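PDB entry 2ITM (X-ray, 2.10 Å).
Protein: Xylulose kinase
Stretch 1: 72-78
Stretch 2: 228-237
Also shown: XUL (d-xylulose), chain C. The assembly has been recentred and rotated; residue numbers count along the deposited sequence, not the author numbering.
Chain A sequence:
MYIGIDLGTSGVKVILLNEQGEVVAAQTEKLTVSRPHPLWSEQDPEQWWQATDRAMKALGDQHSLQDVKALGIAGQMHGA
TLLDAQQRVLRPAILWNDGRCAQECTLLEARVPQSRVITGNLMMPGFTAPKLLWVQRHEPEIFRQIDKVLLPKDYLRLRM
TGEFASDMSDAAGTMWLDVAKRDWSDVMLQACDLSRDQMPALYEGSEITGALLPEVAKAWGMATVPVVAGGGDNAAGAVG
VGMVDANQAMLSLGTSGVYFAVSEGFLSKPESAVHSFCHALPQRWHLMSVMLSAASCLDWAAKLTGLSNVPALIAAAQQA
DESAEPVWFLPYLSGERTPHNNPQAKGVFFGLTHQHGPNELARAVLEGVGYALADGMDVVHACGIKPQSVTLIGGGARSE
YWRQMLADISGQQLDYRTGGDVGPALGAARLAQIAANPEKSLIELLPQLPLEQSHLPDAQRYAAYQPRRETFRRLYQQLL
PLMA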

ATOM      1  N   GLY A  72      24.927 -39.398  -9.952  1.00 32.06           N
ATOM      2  CA  GLY A  72      24.388 -38.315 -10.742  1.00 27.78           C
ATOM      3  C   GLY A  72      24.548 -36.949 -10.111  1.00 22.44           C
ATOM      4  O   GLY A  72      24.621 -36.815  -8.911  1.00 18.48           O
ATOM      5  N   ILE A  73      24.592 -35.935 -10.961  1.00 23.67           N
ATOM      6  CA  ILE A  73      24.629 -34.547 -10.534  1.00 29.78           C
ATOM      7  C   ILE A  73      23.532 -33.695 -11.164  1.00 34.20           C
ATOM      8  O   ILE A  73      23.130 -33.910 -12.298  1.00 25.89           O
ATOM      9  CB  ILE A  73      26.009 -33.903 -10.776  1.00 25.59           C
ATOM     10  CG1 ILE A  73      26.229 -33.649 -12.256  1.00 34.00           C
ATOM     11  CG2 ILE A  73      27.103 -34.761 -10.252  1.00 34.00           C
ATOM     12  CD1 ILE A  73      27.616 -33.951 -12.698  1.00 43.90           C
ATOM     13  N   ALA A  74      23.062 -32.724 -10.396  1.00 20.46           N
ATOM     14  CA  ALA A  74      22.279 -31.623 -10.915  1.00 25.05           C
ATOM     15  C   ALA A  74      22.772 -30.299 -10.336  1.00 26.83           C
ATOM     16  O   ALA A  74      23.536 -30.291  -9.383  1.00 23.27           O
ATOM     17  CB  ALA A  74      20.813 -31.800 -10.569  1.00 17.48           C
ATOM     18  N   GLY A  75      22.333 -29.198 -10.921  1.00 24.27           N
ATOM     19  CA  GLY A  75      22.939 -27.911 -10.662  1.00 30.18           C
ATOM     20  C   GLY A  75      22.118 -26.692 -11.028  1.00 26.29           C
ATOM     21  O   GLY A  75      21.352 -26.699 -11.976  1.00 19.28           O
ATOM     22  N   GLN A  76      22.304 -25.643 -10.248  1.00 23.03           N
ATOM     23  CA  GLN A  76      21.963 -24.300 -10.656  1.00 25.95           C
ATOM     24  C   GLN A  76      22.382 -24.029 -12.096  1.00 21.10           C
ATOM     25  O   GLN A  76      23.514 -24.253 -12.476  1.00 22.18           O
ATOM     26  CB  GLN A  76      22.562 -23.267  -9.693  1.00 20.02           C
ATOM     27  CG  GLN A  76      24.073 -23.252  -9.644  1.00 25.51           C
ATOM     28  CD  GLN A  76      24.650 -22.011  -8.989  1.00 27.88           C
ATOM     29  OE1 GLN A  76      24.533 -20.921  -9.509  1.00 22.14           O
ATOM     30  NE2 GLN A  76      25.292 -22.197  -7.854  1.00 28.20           N
ATOM     31  N   MET A  77      21.440 -23.552 -12.883  1.00 21.62           N
ATOM     32  CA  MET A  77      21.616 -23.450 -14.316  1.00 17.46           C
ATOM     33  C   MET A  77      22.386 -22.179 -14.689  1.00 24.65           C
ATOM     34  O   MET A  77      22.496 -21.271 -13.892  1.00 20.81           O
ATOM     35  CB  MET A  77      20.259 -23.498 -15.012  1.00 26.04           C
ATOM     36  CG  MET A  77      19.401 -24.708 -14.640  1.00 17.46           C
ATOM     37  SD  MET A  77      17.714 -24.607 -15.217  1.00 30.51           S
ATOM     38  CE  MET A  77      17.972 -24.843 -16.932  1.00 13.24           C
ATOM     39  N   HIS A  78      22.914 -22.138 -15.906  1.00 18.14           N
ATOM     40  CA  HIS A  78      23.324 -20.891 -16.537  1.00 22.40           C
ATOM     41  C   HIS A  78      24.566 -20.179 -15.997  1.00 22.14           C
ATOM     42  O   HIS A  78      24.922 -19.122 -16.480  1.00 44.56           O
ATOM     43  CB  HIS A  78      22.261 -19.817 -16.360  1.00 15.62           C
ATOM     44  CG  HIS A  78      20.899 -20.232 -16.802  1.00 21.28           C
ATOM     45  ND1 HIS A  78      20.632 -20.679 -18.074  1.00 27.48           N
ATOM     46  CD2 HIS A  78      19.723 -20.254 -16.141  1.00 27.64           C
ATOM     47  CE1 HIS A  78      19.351 -20.962 -18.175  1.00 25.73           C
ATOM     48  NE2 HIS A  78      18.778 -20.717 -17.016  1.00 22.18           N
ATOM     49  N   VAL A 228      26.771 -40.044 -14.503  1.00 17.90           N
ATOM     50  CA  VAL A 228      25.905 -39.601 -15.579  1.00 19.15           C
ATOM     51  C   VAL A 228      25.935 -38.088 -15.789  1.00 19.33           C
ATOM     52  O   VAL A 228      26.390 -37.348 -14.941  1.00 19.18           O
ATOM     53  CB  VAL A 228      24.461 -40.113 -15.435  1.00 23.03           C
ATOM     54  CG1 VAL A 228      24.421 -41.627 -15.329  1.00 10.81           C
ATOM     55  CG2 VAL A 228      23.775 -39.462 -14.272  1.00 15.13           C
ATOM     56  N   ALA A 229      25.444 -37.652 -16.938  1.00 18.08           N
ATOM     57  CA  ALA A 229      25.428 -36.241 -17.293  1.00 30.31           C
ATOM     58  C   ALA A 229      24.582 -35.378 -16.358  1.00 17.76           C
ATOM     59  O   ALA A 229      24.914 -34.246 -16.100  1.00 28.61           O
ATOM     60  CB  ALA A 229      24.983 -36.068 -18.715  1.00 27.36           C
ATOM     61  N   GLY A 230      23.485 -35.932 -15.869  1.00 20.25           N
ATOM     62  CA  GLY A 230      22.583 -35.210 -15.000  1.00 20.80           C
ATOM     63  C   GLY A 230      21.635 -34.279 -15.731  1.00 22.74           C
ATOM     64  O   GLY A 230      21.266 -34.513 -16.867  1.00 18.99           O
ATOM     65  N   GLY A 231      21.250 -33.213 -15.045  1.00 26.26           N
ATOM     66  CA  GLY A 231      20.358 -32.186 -15.576  1.00 19.92           C
ATOM     67  C   GLY A 231      20.559 -30.863 -14.861  1.00 23.09           C
ATOM     68  O   GLY A 231      21.069 -30.819 -13.749  1.00 18.74           O
ATOM     69  N   GLY A 232      20.166 -29.776 -15.505  1.00 22.82           N
ATOM     70  CA  GLY A 232      19.860 -28.564 -14.787  1.00 18.37           C
ATOM     71  C   GLY A 232      18.877 -28.850 -13.675  1.00 23.29           C
ATOM     72  O   GLY A 232      18.111 -29.797 -13.754  1.00 19.76           O
ATOM     73  N   ASP A 233      18.899 -28.019 -12.642  1.00 24.18           N
ATOM     74  CA  ASP A 233      18.093 -28.255 -11.458  1.00 20.05           C
ATOM     75  C   ASP A 233      16.597 -28.444 -11.705  1.00 20.50           C
ATOM     76  O   ASP A 233      16.001 -29.358 -11.175  1.00 26.28           O
ATOM     77  CB  ASP A 233      18.369 -27.225 -10.363  1.00 23.02           C
ATOM     78  CG  ASP A 233      18.085 -25.803 -10.796  1.00 26.10           C
ATOM     79  OD1 ASP A 233      17.588 -25.580 -11.910  1.00 34.77           O
ATOM     80  OD2 ASP A 233      18.330 -24.836 -10.072  1.00 47.64           O
ATOM     81  N   ASN A 234      15.997 -27.587 -12.517  1.00 25.49           N
ATOM     82  CA  ASN A 234      14.609 -27.773 -12.904  1.00 17.64           C
ATOM     83  C   ASN A 234      14.337 -29.120 -13.562  1.00 23.98           C
ATOM     84  O   ASN A 234      13.524 -29.884 -13.081  1.00 22.42           O
ATOM     85  CB  ASN A 234      14.105 -26.624 -13.778  1.00 24.88           C
ATOM     86  CG  ASN A 234      14.107 -25.299 -13.061  1.00 19.09           C
ATOM     87  OD1 ASN A 234      13.579 -25.172 -11.983  1.00 30.99           O
ATOM     88  ND2 ASN A 234      14.711 -24.309 -13.666  1.00 32.95           N
ATOM     89  N   ALA A 235      15.030 -29.404 -14.656  1.00 19.01           N
ATOM     90  CA  ALA A 235      14.808 -30.638 -15.391  1.00 16.85           C
ATOM     91  C   ALA A 235      15.047 -31.874 -14.536  1.00 26.38           C
ATOM     92  O   ALA A 235      14.290 -32.817 -14.592  1.00 25.02           O
ATOM     93  CB  ALA A 235      15.633 -30.684 -16.642  1.00 19.16           C
ATOM     94  N   ALA A 236      16.101 -31.847 -13.730  1.00 26.77           N
ATOM     95  CA  ALA A 236      16.388 -32.950 -12.823  1.00 27.58           C
ATOM     96  C   ALA A 236      15.315 -33.143 -11.767  1.00 23.99           C
ATOM     97  O   ALA A 236      14.891 -34.248 -11.517  1.00 25.53           O
ATOM     98  CB  ALA A 236      17.743 -32.789 -12.181  1.00 26.02           C
ATOM     99  N   GLY A 237      14.899 -32.052 -11.144  1.00 25.44           N
ATOM    100  CA  GLY A 237      13.699 -32.024 -10.345  1.00 30.18           C
ATOM    101  C   GLY A 237      12.498 -32.692 -10.974  1.00 26.03           C
ATOM    102  O   GLY A 237      11.852 -33.506 -10.355  1.00 24.27           O
TER
HETATM  103  C1  XUL C4930      16.097 -20.339 -15.079  1.00 94.04           C
HETATM  104  C2  XUL C4930      15.690 -21.027 -13.788  1.00101.84           C
HETATM  105  C3  XUL C4930      16.645 -21.979 -13.160  1.00 47.09           C
HETATM  106  C4  XUL C4930      17.063 -21.333 -11.866  1.00 57.13           C
HETATM  107  C5  XUL C4930      18.323 -21.938 -11.283  1.00 32.58           C
HETATM  108  O1  XUL C4930      15.820 -21.149 -16.192  1.00 49.32           O
HETATM  109  O2  XUL C4930      14.771 -20.384 -12.932  1.00 96.61           O
HETATM  110  O3  XUL C4930      17.768 -22.007 -13.993  1.00101.39           O
HETATM  111  O4  XUL C4930      17.287 -19.991 -12.197  1.00 93.06           O
HETATM  112  O5  XUL C4930      18.796 -22.919 -12.150  1.00 37.74           O

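Two segments whose touching residues are at least 155 apart in sequence lie side by side here, and all the direct hydrogen bonds between them are backbone to backbone. Stretch 1 continues a strand through G75 that gives way to a loop at Q76; stretch 2 runs alongside it and turns into a helix at D233. The firmest link is at this turn, where D233 N donates to G75 O at 2.9 Å. Before it the pairing is looser: G231 N to I73 O (3.4 Å) and G75 N to G231 O (3.5 Å) are both weak hydrogen bonds. Close CA-H...O contacts accompany them, G230 CA to I73 O at 3.0 Å and A74 CA to G231 O at 3.2 Å.

Glycines at G230 and G232 permit the close approach. At G230 a CB would point toward stretch 1 and fall 1.8 Å from I73 O, an outright clash; its phi of 80° also favours glycine. At G232 a CB would lie 3.0 Å from M77 CG, while at G231 it would be crowded by A236 CB of the same stretch, 3.5 Å away. G232 is the N-cap residue of the helix, and its carbonyl accepts the first-turn hydrogen bond from A236 N (2.9 Å between A236 N and G232 O). G72 is also confined: a CB there would come within 3.5 Å of V228 CG2, whereas its actual CA packs 3.8 Å from that methyl, which V228 places there with chi1 in the m well.

The contact buries 442 Å² in all, counting both sides, and nearly every residue is buried, D233 and N234 being partly exposed among those in contact. A74 CB meets A236 CB at 3.6 Å, and the small methyls let the first turn of the helix settle close to the strand. I73 leaves its backbone sideways, but with chi1 in the p well its end comes nearer stretch 2, bringing CG1 to 4.1 Å from A229 O; its chi2 of -140° lies between wells. Q76, with chi1 p and chi2 t, has its CB directed away, and its NE2 is hydrogen-bonded elsewhere in the structure.

M77 is the most extensively covered residue of stretch 1. Its m, t, p conformation runs the flexible chain beside the start of the helix, with CG 3.9 Å from G232 CA and 3.4 Å from D233 OD1, and SD 3.4 Å from N234 ND2. An unbranched, apolar side chain suits this buried path.

D233 combines structural and ligand contacts. With chi1 p and chi2 near 5°, its OD1 accepts a weak hydrogen bond from N234 N (2.6 Å), while OD2 accepts one from O5 of d-xylulose (2.9 Å). That same O5 receives a hydrogen bond from M77 N at 2.8 Å, so the substrate of this xylulose kinase bridges the two stretches through one hydroxyl. N234, in the m rotamer, brings ND2 to 3.1 Å from XUL C3. H78 makes no direct contact with stretch 2; its m rotamer, with chi2 at -57°, presents the ring edge to the sugar, and NE2 hydrogen-bonds XUL O1 at 3.1 Å.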